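Local structure of protein Pcdhgb2 (Mus musculus, 5SZR) at residues Pro120-Leu125 / Ser206-Asn211; Asn211-His216 / Ala239-Leu244; Pro323-Pro328 / Leu417-Thr422; Val315-Asp320 / Asp358-His363. The protein is a potential calcium-dependent cell-adhesion protein that may help establish and maintain specific neuronal connections in the brain, and this chain holds its extracellular cadherin domains 3 to 6. All coordinates share one frame; numbering follows the deposited sequence.

In the fold
The chain is a rod of four cadherin domains, and the contacts lie at two of its calcium-bound junctions. Contact 1 closes before contact 2 opens, at the shared Asn211; their centres are about 16 Å apart and both touch the same two calcium ions. Contact 4 repeats this chemistry one domain further on, centre to centre about 40 Å from contact 2. Contact 3, between the first and last strands of the last domain, has its centre about 18 Å from that of contact 4; their segments alternate, contact 4 opening first, and touch at Pro323 with Asp358. Contacts 1 and 4, and the Asn211 end of contact 2, join domains through calcium; contact 3 joins two sheets within one domain.

Contact 1 (Pro120-Leu125 / Ser206-Asn211); sequences PEDSPL and SDVNDN. With CA (calcium ion), chain N; CA (calcium ion), chain M; CA (calcium ion), chain O.
Glu121, its CG between the backbone N and the carbonyl carbon and its chain extended beyond, reaches from the end of strand 119-120 to the linker that follows strand 196-206. Its carboxylate helps build the calcium site characteristic of cadherin domain junctions, where the Asp207-Asn211 sequence DVNDN supplies many of the ligands. Metal bonds dominate. Glu121 OE1 binds one calcium ion at 2.6 Å, together with Asp207 OD1, Val208 O and Asp210 OD1; Glu121 OE2 binds a second at 2.4 Å, together with Asp210 OD2. The carboxylates of Glu121 and Asp210 meet tip to tip with planes 72° apart, and both bridge the two ions, which probably offset their like charges. Glu176 also serves both ions, Asp174 the second and Asp243 the first, while Asp207 has a further polar partner in Asn247. Asn209 OD1 and Asn211 O turn instead to a third ion.

Two hydrogen bonds fix the approach. Val208 N donates to the anti lone pair of Glu121 OE1 at 2.6 Å. Glu121 N donates to Ser206 O at 3.3 Å, beside the parallel bridge of Pro120 with Ser206. Beyond these bonds, a methyl packs on a carboxylate: Val208 CG2 lies 3.5 Å from Asp122 OD2. The glutamate sits in a type I turn from Pro120 to Ser123, closed twice on Pro120 O, by Ser123 N and by Ser123 OG at 2.9 Å.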
loop_
_atom_site.group_PDB
_atom_site.type_symbol
_atom_site.label_atom_id
_atom_site.label_comp_id
_atom_site.label_asym_id
_atom_site.label_seq_id
_atom_site.Cartn_x
_atom_site.Cartn_y
_atom_site.Cartn_z
ATOM N N PRO A 120 -13.776 -7.538 7.147
ATOM C CA PRO A 120 -12.395 -7.439 7.646
ATOM C C PRO A 120 -11.444 -8.374 6.912
ATOM O O PRO A 120 -11.755 -9.540 6.660
ATOM C CB PRO A 120 -12.526 -7.829 9.121
ATOM C CG PRO A 120 -13.924 -7.460 9.478
ATOM C CD PRO A 120 -14.751 -7.678 8.243
ATOM N N GLU A 121 -10.261 -7.849 6.587
ATOM C CA GLU A 121 -9.275 -8.615 5.835
ATOM C C GLU A 121 -8.712 -9.791 6.623
ATOM O O GLU A 121 -8.109 -10.688 6.027
ATOM C CB GLU A 121 -8.129 -7.703 5.396
ATOM C CG GLU A 121 -7.250 -7.216 6.529
ATOM C CD GLU A 121 -6.100 -6.368 6.032
ATOM O OE1 GLU A 121 -5.800 -5.337 6.669
ATOM O OE2 GLU A 121 -5.504 -6.727 4.995
ATOM N N ASP A 122 -8.874 -9.805 7.944
ATOM C CA ASP A 122 -8.395 -10.910 8.761
ATOM C C ASP A 122 -9.506 -11.901 9.095
ATOM O O ASP A 122 -9.343 -12.724 10.002
ATOM C CB ASP A 122 -7.730 -10.380 10.037
ATOM C CG ASP A 122 -8.699 -9.649 10.951
ATOM O OD1 ASP A 122 -8.398 -9.529 12.157
ATOM O OD2 ASP A 122 -9.758 -9.195 10.472
ATOM N N SER A 123 -10.622 -11.839 8.373
ATOM C CA SER A 123 -11.718 -12.773 8.577
ATOM C C SER A 123 -11.217 -14.210 8.452
ATOM O O SER A 123 -10.501 -14.531 7.496
ATOM C CB SER A 123 -12.835 -12.521 7.563
ATOM O OG SER A 123 -13.581 -11.366 7.902
ATOM N N PRO A 124 -11.562 -15.090 9.388
ATOM C CA PRO A 124 -11.140 -16.489 9.276
ATOM C C PRO A 124 -11.750 -17.159 8.052
ATOM O O PRO A 124 -12.746 -16.704 7.482
ATOM C CB PRO A 124 -11.666 -17.132 10.568
ATOM C CG PRO A 124 -12.129 -16.008 11.435
ATOM C CD PRO A 124 -12.445 -14.860 10.543
ATOM N N LEU A 125 -11.126 -18.266 7.656
ATOM C CA LEU A 125 -11.711 -19.141 6.649
ATOM C C LEU A 125 -13.099 -19.591 7.083
ATOM O O LEU A 125 -13.309 -19.978 8.236
ATOM C CB LEU A 125 -10.810 -20.354 6.423
ATOM C CG LEU A 125 -9.415 -20.000 5.916
ATOM C CD1 LEU A 125 -8.615 -21.250 5.584
ATOM C CD2 LEU A 125 -9.548 -19.106 4.706
ATOM N N SER A 206 -12.093 -4.173 4.715
ATOM C CA SER A 206 -11.635 -3.165 5.661
ATOM C C SER A 206 -10.236 -3.503 6.181
ATOM O O SER A 206 -9.791 -4.654 6.150
ATOM C CB SER A 206 -12.619 -3.027 6.826
ATOM O OG SER A 206 -12.780 -4.256 7.505
ATOM N N ASP A 207 -9.546 -2.477 6.668
ATOM C CA ASP A 207 -8.130 -2.589 6.999
ATOM C C ASP A 207 -7.913 -3.088 8.421
ATOM O O ASP A 207 -8.683 -2.780 9.335
ATOM C CB ASP A 207 -7.425 -1.243 6.817
ATOM C CG ASP A 207 -5.925 -1.326 7.079
ATOM O OD1 ASP A 207 -5.234 -2.071 6.350
ATOM O OD2 ASP A 207 -5.435 -0.638 8.002
ATOM N N VAL A 208 -6.849 -3.867 8.589
ATOM C CA VAL A 208 -6.326 -4.299 9.877
ATOM C C VAL A 208 -4.858 -3.889 9.926
ATOM O O VAL A 208 -4.192 -3.800 8.890
ATOM C CB VAL A 208 -6.506 -5.826 10.069
ATOM C CG1 VAL A 208 -5.760 -6.337 11.289
ATOM C CG2 VAL A 208 -7.985 -6.169 10.180
ATOM N N ASN A 209 -4.360 -3.595 11.128
ATOM C CA ASN A 209 -2.958 -3.211 11.288
ATOM C C ASN A 209 -2.102 -4.474 11.257
ATOM O O ASN A 209 -1.686 -5.013 12.285
ATOM C CB ASN A 209 -2.745 -2.427 12.577
ATOM C CG ASN A 209 -1.342 -1.849 12.676
ATOM O OD1 ASN A 209 -0.685 -1.616 11.662
ATOM N ND2 ASN A 209 -0.877 -1.617 13.900
ATOM N N ASP A 210 -1.823 -4.949 10.041
ATOM C CA ASP A 210 -0.997 -6.139 9.864
ATOM C C ASP A 210 0.294 -5.845 9.104
ATOM O O ASP A 210 0.940 -6.773 8.613
ATOM C CB ASP A 210 -1.792 -7.245 9.165
ATOM C CG ASP A 210 -2.435 -6.782 7.863
ATOM O OD1 ASP A 210 -2.578 -5.555 7.661
ATOM O OD2 ASP A 210 -2.803 -7.652 7.042
ATOM N N ASN A 211 0.697 -4.577 9.010
ATOM C CA ASN A 211 1.928 -4.199 8.323
ATOM C C ASN A 211 2.756 -3.302 9.227
ATOM O O ASN A 211 2.287 -2.243 9.657
ATOM C CB ASN A 211 1.634 -3.491 7.000
ATOM C CG ASN A 211 1.108 -4.435 5.940
ATOM O OD1 ASN A 211 1.879 -5.113 5.258
ATOM N ND2 ASN A 211 -0.213 -4.486 5.793
HETATM CA CA CA N . -3.657 -3.775 6.561
HETATM CA CA CA M . -3.134 -7.250 4.780
HETATM CA CA CA O . 0.763 -0.521 10.085
HETATM O O HOH W 1 -0.644 -7.377 4.484
HETATM O O HOH W 2 -3.275 -9.637 4.679
#

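Contact 2 (Asn211-His216 / Ala239-Leu244). With CA (calcium ion), chain O; CA (calcium ion), chain N; MAN (alpha-D-mannopyranose), chain Y.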
loop_
_atom_site.group_PDB
_atom_site.type_symbol
_atom_site.label_atom_id
_atom_site.label_comp_id
_atom_site.label_asym_id
_atom_site.label_seq_id
_atom_site.Cartn_x
_atom_site.Cartn_y
_atom_site.Cartn_z
ATOM N N ASN A 211 0.697 -4.577 9.010
ATOM C CA ASN A 211 1.928 -4.199 8.323
ATOM C C ASN A 211 2.756 -3.302 9.227
ATOM O O ASN A 211 2.287 -2.243 9.657
ATOM C CB ASN A 211 1.634 -3.491 7.000
ATOM C CG ASN A 211 1.108 -4.435 5.940
ATOM O OD1 ASN A 211 1.879 -5.113 5.258
ATOM N ND2 ASN A 211 -0.213 -4.486 5.793
ATOM N N ALA A 212 3.978 -3.723 9.510
ATOM C CA ALA A 212 4.892 -2.901 10.289
ATOM C C ALA A 212 5.541 -1.849 9.391
ATOM O O ALA A 212 5.796 -2.110 8.212
ATOM C CB ALA A 212 5.970 -3.766 10.941
ATOM N N PRO A 213 5.795 -0.649 9.908
ATOM C CA PRO A 213 6.545 0.337 9.124
ATOM C C PRO A 213 7.897 -0.216 8.699
ATOM O O PRO A 213 8.495 -1.047 9.384
ATOM C CB PRO A 213 6.697 1.525 10.083
ATOM C CG PRO A 213 6.315 1.000 11.439
ATOM C CD PRO A 213 5.351 -0.109 11.201
ATOM N N VAL A 214 8.361 0.232 7.535
ATOM C CA VAL A 214 9.630 -0.203 6.965
ATOM C C VAL A 214 10.411 1.031 6.540
ATOM O O VAL A 214 9.900 1.856 5.775
ATOM C CB VAL A 214 9.426 -1.146 5.765
ATOM C CG1 VAL A 214 10.763 -1.458 5.112
ATOM C CG2 VAL A 214 8.731 -2.421 6.207
ATOM N N PHE A 215 11.644 1.155 7.029
ATOM C CA PHE A 215 12.467 2.309 6.693
ATOM C C PHE A 215 12.930 2.237 5.244
ATOM O O PHE A 215 13.182 1.160 4.698
ATOM C CB PHE A 215 13.678 2.405 7.622
ATOM C CG PHE A 215 13.370 3.014 8.962
ATOM C CD1 PHE A 215 13.146 2.214 10.069
ATOM C CD2 PHE A 215 13.303 4.390 9.111
ATOM C CE1 PHE A 215 12.865 2.779 11.307
ATOM C CE2 PHE A 215 13.017 4.958 10.335
ATOM C CZ PHE A 215 12.803 4.153 11.437
ATOM N N HIS A 216 13.044 3.414 4.624
ATOM C CA HIS A 216 13.416 3.492 3.215
ATOM C C HIS A 216 14.843 2.999 2.973
ATOM O O HIS A 216 15.160 2.544 1.868
ATOM C CB HIS A 216 13.238 4.932 2.728
ATOM C CG HIS A 216 13.385 5.105 1.248
ATOM N ND1 HIS A 216 12.317 5.037 0.381
ATOM C CD2 HIS A 216 14.474 5.366 0.485
ATOM C CE1 HIS A 216 12.741 5.236 -0.854
ATOM N NE2 HIS A 216 14.045 5.438 -0.819
ATOM N N ALA A 239 9.982 6.111 6.865
ATOM C CA ALA A 239 9.463 4.755 6.781
ATOM C C ALA A 239 8.078 4.783 6.148
ATOM O O ALA A 239 7.352 5.776 6.246
ATOM C CB ALA A 239 9.401 4.083 8.157
ATOM N N SER A 240 7.723 3.685 5.488
ATOM C CA SER A 240 6.435 3.544 4.826
ATOM C C SER A 240 5.606 2.466 5.514
ATOM O O SER A 240 6.132 1.586 6.199
ATOM C CB SER A 240 6.612 3.205 3.343
ATOM O OG SER A 240 7.378 2.024 3.185
ATOM N N ASP A 241 4.293 2.549 5.319
ATOM C CA ASP A 241 3.346 1.646 5.962
ATOM C C ASP A 241 2.073 1.588 5.124
ATOM O O ASP A 241 1.336 2.579 5.050
ATOM C CB ASP A 241 3.054 2.122 7.388
ATOM C CG ASP A 241 2.312 1.086 8.224
ATOM O OD1 ASP A 241 1.278 0.562 7.769
ATOM O OD2 ASP A 241 2.764 0.804 9.353
ATOM N N PRO A 242 1.774 0.453 4.480
ATOM C CA PRO A 242 0.645 0.415 3.538
ATOM C C PRO A 242 -0.724 0.395 4.197
ATOM O O PRO A 242 -1.729 0.515 3.484
ATOM C CB PRO A 242 0.890 -0.883 2.761
ATOM C CG PRO A 242 1.553 -1.768 3.746
ATOM C CD PRO A 242 2.439 -0.857 4.588
ATOM N N ASP A 243 -0.800 0.252 5.517
ATOM C CA ASP A 243 -2.085 0.208 6.199
ATOM C C ASP A 243 -2.767 1.578 6.144
ATOM O O ASP A 243 -2.182 2.580 5.723
ATOM C CB ASP A 243 -1.899 -0.265 7.641
ATOM C CG ASP A 243 -1.307 -1.666 7.725
ATOM O OD1 ASP A 243 -1.529 -2.471 6.793
ATOM O OD2 ASP A 243 -0.617 -1.967 8.720
ATOM N N LEU A 244 -4.029 1.611 6.569
ATOM C CA LEU A 244 -4.873 2.788 6.410
ATOM C C LEU A 244 -5.002 3.582 7.705
ATOM O O LEU A 244 -5.005 3.021 8.806
ATOM C CB LEU A 244 -6.271 2.398 5.929
ATOM C CG LEU A 244 -6.481 2.124 4.442
ATOM C CD1 LEU A 244 -7.960 1.853 4.177
ATOM C CD2 LEU A 244 -5.981 3.281 3.593
HETATM CA CA CA O . 0.763 -0.521 10.085
HETATM CA CA CA N . -3.657 -3.775 6.561
HETATM C C1 MAN Y . 9.910 8.971 3.200
HETATM C C2 MAN Y . 8.681 9.858 3.452
HETATM C C3 MAN Y . 7.460 8.990 3.758
HETATM C C4 MAN Y . 7.261 7.889 2.706
HETATM C C5 MAN Y . 8.557 7.096 2.464
HETATM C C6 MAN Y . 8.433 6.156 1.275
HETATM O O2 MAN Y . 8.327 10.610 2.283
HETATM O O3 MAN Y . 6.270 9.771 3.856
HETATM O O4 MAN Y . 6.261 6.993 3.163
HETATM O O5 MAN Y . 9.666 7.999 2.201
HETATM O O6 MAN Y . 9.570 5.301 1.248
#
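Phe215 presents one ring face to Ala239, whose CB sits 4.2 Å from the ring centroid, 19° off the normal and offset toward the rim: a CH-pi contact. Ala297 of strand 290-299 packs against both. Next to this non-hydrogen-bonded pair, Val214 and Ser240 form the hydrogen-bonded one, N to O at 2.9 Å both ways. This antiparallel pairing of strands 214-215 and 232-240 opens the cadherin domain, and its loop ends run into the calcium junction. There Asn211 CG lies beside the backbone N (chi1 -72°), bringing N to the syn lone pair of Asp243 OD2 and Asn211 ND2 within 2.6 Å of Asp243 OD1, 20° out of the carboxylate plane. Asp243 also bridges two calcium ions, and Asp241 chelates one of them through both oxygens. Across the Asn211 amide, Pro242 CG lies 3.5 Å from Asn211 CG. An alanine at Asn211 would probably leave Asp243 OD1 without its amide donor and open a gap beside Pro242. Farther along, His216 ND1 hydrogen-bonds mannose O6 at 2.9 Å.

Contact 3 (Pro323-Pro328 / Leu417-Thr422). With MAN (alpha-D-mannopyranose), chain V; MAN (alpha-D-mannopyranose), chain B; MAN (alpha-D-mannopyranose), chain U.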
loop_
_atom_site.group_PDB
_atom_site.type_symbol
_atom_site.label_atom_id
_atom_site.label_comp_id
_atom_site.label_asym_id
_atom_site.label_seq_id
_atom_site.Cartn_x
_atom_site.Cartn_y
_atom_site.Cartn_z
ATOM N N PRO A 323 48.341 25.662 13.365
ATOM C CA PRO A 323 49.541 25.019 13.907
ATOM C C PRO A 323 50.211 25.913 14.939
ATOM O O PRO A 323 50.097 27.141 14.900
ATOM C CB PRO A 323 50.430 24.809 12.675
ATOM C CG PRO A 323 49.871 25.695 11.617
ATOM C CD PRO A 323 48.412 25.857 11.906
ATOM N N ARG A 324 50.891 25.281 15.892
ATOM C CA ARG A 324 51.609 26.003 16.930
ATOM C C ARG A 324 53.018 25.447 17.070
ATOM O O ARG A 324 53.232 24.233 16.986
ATOM C CB ARG A 324 50.869 25.941 18.276
ATOM C CG ARG A 324 50.253 24.602 18.601
ATOM C CD ARG A 324 49.163 24.753 19.654
ATOM N NE ARG A 324 49.702 25.118 20.961
ATOM C CZ ARG A 324 50.041 24.236 21.897
ATOM N NH1 ARG A 324 50.522 24.651 23.062
ATOM N NH2 ARG A 324 49.900 22.937 21.663
ATOM N N VAL A 325 53.976 26.348 17.271
ATOM C CA VAL A 325 55.380 25.972 17.378
ATOM C C VAL A 325 55.671 25.547 18.810
ATOM O O VAL A 325 55.344 26.264 19.762
ATOM C CB VAL A 325 56.285 27.136 16.946
ATOM C CG1 VAL A 325 57.748 26.733 17.037
ATOM C CG2 VAL A 325 55.931 27.590 15.535
ATOM N N LEU A 326 56.278 24.372 18.967
ATOM C CA LEU A 326 56.686 23.869 20.272
ATOM C C LEU A 326 58.184 23.966 20.512
ATOM O O LEU A 326 58.608 24.033 21.669
ATOM C CB LEU A 326 56.256 22.407 20.437
ATOM C CG LEU A 326 54.759 22.123 20.302
ATOM C CD1 LEU A 326 54.473 20.657 20.585
ATOM C CD2 LEU A 326 53.962 23.020 21.236
ATOM N N TYR A 327 58.985 23.969 19.452
ATOM C CA TYR A 327 60.429 24.131 19.545
ATOM C C TYR A 327 60.925 24.816 18.273
ATOM O O TYR A 327 60.463 24.497 17.182
ATOM C CB TYR A 327 61.129 22.780 19.738
ATOM C CG TYR A 327 62.633 22.893 19.876
ATOM C CD1 TYR A 327 63.236 22.897 21.125
ATOM C CD2 TYR A 327 63.450 23.014 18.754
ATOM C CE1 TYR A 327 64.609 23.012 21.254
ATOM C CE2 TYR A 327 64.811 23.132 18.869
ATOM C CZ TYR A 327 65.392 23.129 20.124
ATOM O OH TYR A 327 66.758 23.245 20.242
ATOM N N PRO A 328 61.875 25.757 18.403
ATOM C CA PRO A 328 62.480 26.217 19.658
ATOM C C PRO A 328 61.540 27.097 20.466
ATOM O O PRO A 328 60.530 27.558 19.930
ATOM C CB PRO A 328 63.696 27.015 19.184
ATOM C CG PRO A 328 63.289 27.519 17.831
ATOM C CD PRO A 328 62.473 26.419 17.229
ATOM N N LEU A 417 45.969 27.835 7.650
ATOM C CA LEU A 417 46.420 28.512 8.858
ATOM C C LEU A 417 47.911 28.259 9.068
ATOM O O LEU A 417 48.460 27.252 8.609
ATOM C CB LEU A 417 45.629 28.038 10.079
ATOM C CG LEU A 417 44.104 28.148 10.000
ATOM C CD1 LEU A 417 43.457 27.533 11.233
ATOM C CD2 LEU A 417 43.666 29.592 9.826
ATOM N N SER A 418 48.568 29.184 9.769
ATOM C CA SER A 418 50.015 29.105 9.901
ATOM C C SER A 418 50.476 29.690 11.228
ATOM O O SER A 418 49.738 30.400 11.917
ATOM C CB SER A 418 50.718 29.835 8.755
ATOM O OG SER A 418 50.532 31.232 8.886
ATOM N N ALA A 419 51.720 29.369 11.573
ATOM C CA ALA A 419 52.460 30.012 12.645
ATOM C C ALA A 419 53.827 30.408 12.104
ATOM O O ALA A 419 54.318 29.821 11.136
ATOM C CB ALA A 419 52.613 29.097 13.868
ATOM N N THR A 420 54.435 31.417 12.726
ATOM C CA THR A 420 55.706 31.952 12.263
ATOM C C THR A 420 56.712 31.982 13.406
ATOM O O THR A 420 56.347 31.983 14.584
ATOM C CB THR A 420 55.541 33.359 11.674
ATOM O OG1 THR A 420 54.902 34.209 12.633
ATOM C CG2 THR A 420 54.703 33.312 10.407
ATOM N N ALA A 421 57.993 32.001 13.038
ATOM C CA ALA A 421 59.077 32.146 14.000
ATOM C C ALA A 421 60.275 32.785 13.309
ATOM O O ALA A 421 60.563 32.484 12.147
ATOM C CB ALA A 421 59.475 30.798 14.612
ATOM N N THR A 422 60.962 33.672 14.025
ATOM C CA THR A 422 62.184 34.294 13.529
ATOM C C THR A 422 63.388 33.597 14.145
ATOM O O THR A 422 63.491 33.487 15.370
ATOM C CB THR A 422 62.229 35.787 13.851
ATOM O OG1 THR A 422 61.157 36.459 13.185
ATOM C CG2 THR A 422 63.544 36.378 13.382
HETATM C C1 MAN V . 55.815 35.248 13.048
HETATM C C2 MAN V . 55.192 35.650 14.393
HETATM C C3 MAN V . 53.851 36.347 14.157
HETATM C C4 MAN V . 54.001 37.495 13.153
HETATM C C5 MAN V . 54.622 36.974 11.849
HETATM C C6 MAN V . 54.906 38.082 10.859
HETATM O O2 MAN V . 56.008 36.610 15.070
HETATM O O3 MAN V . 53.292 36.836 15.370
HETATM O O4 MAN V . 52.728 38.048 12.869
HETATM O O5 MAN V . 55.881 36.324 12.140
HETATM O O6 MAN V . 55.694 39.069 11.525
HETATM C C1 MAN B . 60.268 37.005 14.178
HETATM C C2 MAN B . 59.074 37.544 13.390
HETATM C C3 MAN B . 59.500 38.802 12.627
HETATM C C4 MAN B . 60.092 39.850 13.583
HETATM C C5 MAN B . 61.260 39.255 14.392
HETATM C C6 MAN B . 61.726 40.193 15.503
HETATM O O2 MAN B . 58.018 37.947 14.274
HETATM O O3 MAN B . 58.429 39.372 11.876
HETATM O O4 MAN B . 60.567 40.960 12.838
HETATM O O5 MAN B . 60.861 37.990 15.018
HETATM O O6 MAN B . 62.861 39.619 16.150
HETATM C C1 MAN U . 51.221 31.897 7.814
HETATM C C2 MAN U . 51.200 33.336 8.343
HETATM C C3 MAN U . 49.756 33.839 8.369
HETATM C C4 MAN U . 49.142 33.727 6.977
HETATM C C5 MAN U . 49.175 32.252 6.550
HETATM C C6 MAN U . 48.639 32.016 5.153
HETATM O O2 MAN U . 51.902 34.208 7.443
HETATM O O3 MAN U . 49.654 35.172 8.848
HETATM O O4 MAN U . 47.798 34.200 6.987
HETATM O O5 MAN U . 50.552 31.775 6.576
HETATM O O6 MAN U . 49.163 30.773 4.694
#
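Pro323 lays the CG-CD side of its ring along the backbone of Leu417 and Ser418: CD is 3.6 Å from Leu417 O and CG is 3.8 Å from Ser418 CA. Pro323 CD also meets Leu417 CB at 4.0 Å, while the ring packs on Asp358 and Asp411 as well. An alanine here would lack the ring and would probably open a gap over the Leu417-Ser418 backbone. The carbonyl of the same residue points across to Ala419, Pro323 O lying 3.3 Å from Ala419 CB. Arg324, its CB directed away, pairs by its backbone with Val357. Val325 faces inward again; with CG1 anti to the backbone N (chi1 -179°), its CG2 branch is brought to 4.0 Å from Ala419 CB. This is the meeting of two sheets in the cadherin beta-sandwich, strand 324-327 edging one and strand 418-428 lying within the other. At Leu326 and Tyr327, which both face Val355, a classic beta bulge interrupts the edge strand. Alternate residues of the second strand carry sugar, Ser418 and Thr420 with CB directed away: Ser418 OG, Thr420 OG1 and Thr422 OG1 are each bonded to C1 of a mannose, the Thr420 OG1 bond being 1.4 Å long.

Contact 4 (Val315-Asp320 / Asp358-His363). With CA (calcium ion), chain Q; CA (calcium ion), chain R; CA (calcium ion), chain P.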
loop_
_atom_site.group_PDB
_atom_site.type_symbol
_atom_site.label_atom_id
_atom_site.label_comp_id
_atom_site.label_asym_id
_atom_site.label_seq_id
_atom_site.Cartn_x
_atom_site.Cartn_y
_atom_site.Cartn_z
ATOM N N VAL A 315 31.370 12.911 12.340
ATOM C CA VAL A 315 31.675 14.321 12.552
ATOM C C VAL A 315 32.861 14.691 11.670
ATOM O O VAL A 315 33.945 14.110 11.792
ATOM C CB VAL A 315 31.970 14.601 14.032
ATOM C CG1 VAL A 315 32.347 16.059 14.236
ATOM C CG2 VAL A 315 30.765 14.223 14.883
ATOM N N GLY A 316 32.658 15.654 10.773
ATOM C CA GLY A 316 33.670 16.003 9.791
ATOM C C GLY A 316 34.683 16.995 10.343
ATOM O O GLY A 316 34.337 17.919 11.073
ATOM N N ASP A 317 35.942 16.794 9.976
ATOM C CA ASP A 317 37.013 17.659 10.443
ATOM C C ASP A 317 37.052 18.944 9.628
ATOM O O ASP A 317 37.039 18.908 8.394
ATOM C CB ASP A 317 38.355 16.933 10.353
ATOM C CG ASP A 317 39.505 17.766 10.886
ATOM O OD1 ASP A 317 39.290 18.537 11.845
ATOM O OD2 ASP A 317 40.626 17.649 10.342
ATOM N N ARG A 318 37.086 20.076 10.318
ATOM C CA ARG A 318 37.369 21.366 9.712
ATOM C C ARG A 318 38.707 21.890 10.219
ATOM O O ARG A 318 39.252 21.405 11.215
ATOM C CB ARG A 318 36.268 22.387 10.012
ATOM C CG ARG A 318 35.007 22.226 9.182
ATOM C CD ARG A 318 34.094 23.429 9.369
ATOM N NE ARG A 318 32.875 23.331 8.572
ATOM C CZ ARG A 318 32.798 23.655 7.283
ATOM N NH1 ARG A 318 31.646 23.540 6.635
ATOM N NH2 ARG A 318 33.877 24.092 6.644
ATOM N N ASN A 319 39.233 22.894 9.520
ATOM C CA ASN A 319 40.515 23.492 9.892
ATOM C C ASN A 319 40.283 24.649 10.866
ATOM O O ASN A 319 40.468 25.825 10.552
ATOM C CB ASN A 319 41.276 23.950 8.655
ATOM C CG ASN A 319 42.720 24.294 8.969
ATOM O OD1 ASN A 319 43.349 23.628 9.788
ATOM N ND2 ASN A 319 43.248 25.346 8.337
ATOM N N ASP A 320 39.868 24.290 12.082
ATOM C CA ASP A 320 39.625 25.275 13.127
ATOM C C ASP A 320 40.756 25.346 14.149
ATOM O O ASP A 320 40.583 25.946 15.215
ATOM C CB ASP A 320 38.284 24.999 13.821
ATOM C CG ASP A 320 38.144 23.566 14.305
ATOM O OD1 ASP A 320 38.948 22.703 13.900
ATOM O OD2 ASP A 320 37.206 23.297 15.088
ATOM N N ASP A 358 49.564 20.239 15.280
ATOM C CA ASP A 358 48.292 20.747 14.768
ATOM C C ASP A 358 47.183 19.830 15.260
ATOM O O ASP A 358 47.233 18.619 15.025
ATOM C CB ASP A 358 48.311 20.813 13.237
ATOM C CG ASP A 358 47.211 21.686 12.671
ATOM O OD1 ASP A 358 46.024 21.427 12.957
ATOM O OD2 ASP A 358 47.531 22.639 11.933
ATOM N N ALA A 359 46.185 20.404 15.937
ATOM C CA ALA A 359 45.141 19.611 16.580
ATOM C C ALA A 359 44.179 18.957 15.594
ATOM O O ALA A 359 43.397 18.088 16.003
ATOM C CB ALA A 359 44.350 20.482 17.559
ATOM N N ASP A 360 44.205 19.346 14.321
ATOM C CA ASP A 360 43.233 18.835 13.363
ATOM C C ASP A 360 43.654 17.474 12.819
ATOM O O ASP A 360 44.522 16.810 13.400
ATOM C CB ASP A 360 43.041 19.843 12.230
ATOM C CG ASP A 360 42.480 21.166 12.722
ATOM O OD1 ASP A 360 41.635 21.146 13.637
ATOM O OD2 ASP A 360 42.883 22.226 12.205
ATOM N N SER A 361 43.044 17.047 11.715
ATOM C CA SER A 361 43.318 15.751 11.110
ATOM C C SER A 361 43.506 15.913 9.607
ATOM O O SER A 361 43.164 16.945 9.023
ATOM C CB SER A 361 42.188 14.751 11.392
ATOM O OG SER A 361 41.981 14.598 12.783
ATOM N N GLY A 362 44.063 14.874 8.985
ATOM C CA GLY A 362 44.243 14.866 7.544
ATOM C C GLY A 362 45.045 16.049 7.047
ATOM O O GLY A 362 46.030 16.478 7.667
ATOM N N HIS A 363 44.617 16.596 5.904
ATOM C CA HIS A 363 45.316 17.748 5.342
ATOM C C HIS A 363 45.226 18.964 6.252
ATOM O O HIS A 363 46.111 19.823 6.222
ATOM C CB HIS A 363 44.760 18.079 3.956
ATOM C CG HIS A 363 45.216 17.137 2.885
ATOM N ND1 HIS A 363 44.610 15.921 2.653
ATOM C CD2 HIS A 363 46.222 17.232 1.986
ATOM C CE1 HIS A 363 45.222 15.309 1.654
ATOM N NE2 HIS A 363 46.205 16.083 1.232
HETATM CA CA CA Q . 39.256 20.362 13.499
HETATM CA CA CA R . 45.004 22.930 11.196
HETATM CA CA CA P . 37.172 21.553 16.630
HETATM O O HOH W 3 38.952 22.661 18.156
HETATM O O HOH W 4 35.305 22.680 17.630
#
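Asp360 faces Asp317, Asn319 and Asp320 across a calcium-bound cadherin junction, where the linker after strand 306-316 meets the Asp358-Ser361 loop of the next domain. Its carboxylate is nearly parallel to that of Asp320, the planes 13° apart, and Asp360 OD1 approaches Asp320 OD1 to 3.1 Å because both bind one calcium ion. Asp317 crosses Asp360 at about a right angle and gives OD1 to the same ion; Arg318 O is a further ligand. Asp360 OD2 binds a second calcium ion at 2.5 Å. Asn319 comes to it crosswise, its amide turned 72° from the carboxylate, and Asn319 OD1 binds that ion at 2.3 Å. With CG anti to the backbone N, Asp358 holds the same ion through both carboxylate oxygens, while its OD1 accepts Asp360 N in an Asx turn. Glu286 completes part of the first site, and Asp411, Asn321 and Asn364 the second. Asp320 also binds a third ion through OD2 and has a further polar partner in Asn227. The calcium ions are likely to offset the repulsion between these carboxylates. Asp317 OD2, turned from the metal, accepts Ser361 N at 2.8 Å from above its carboxylate plane, 42° out of it.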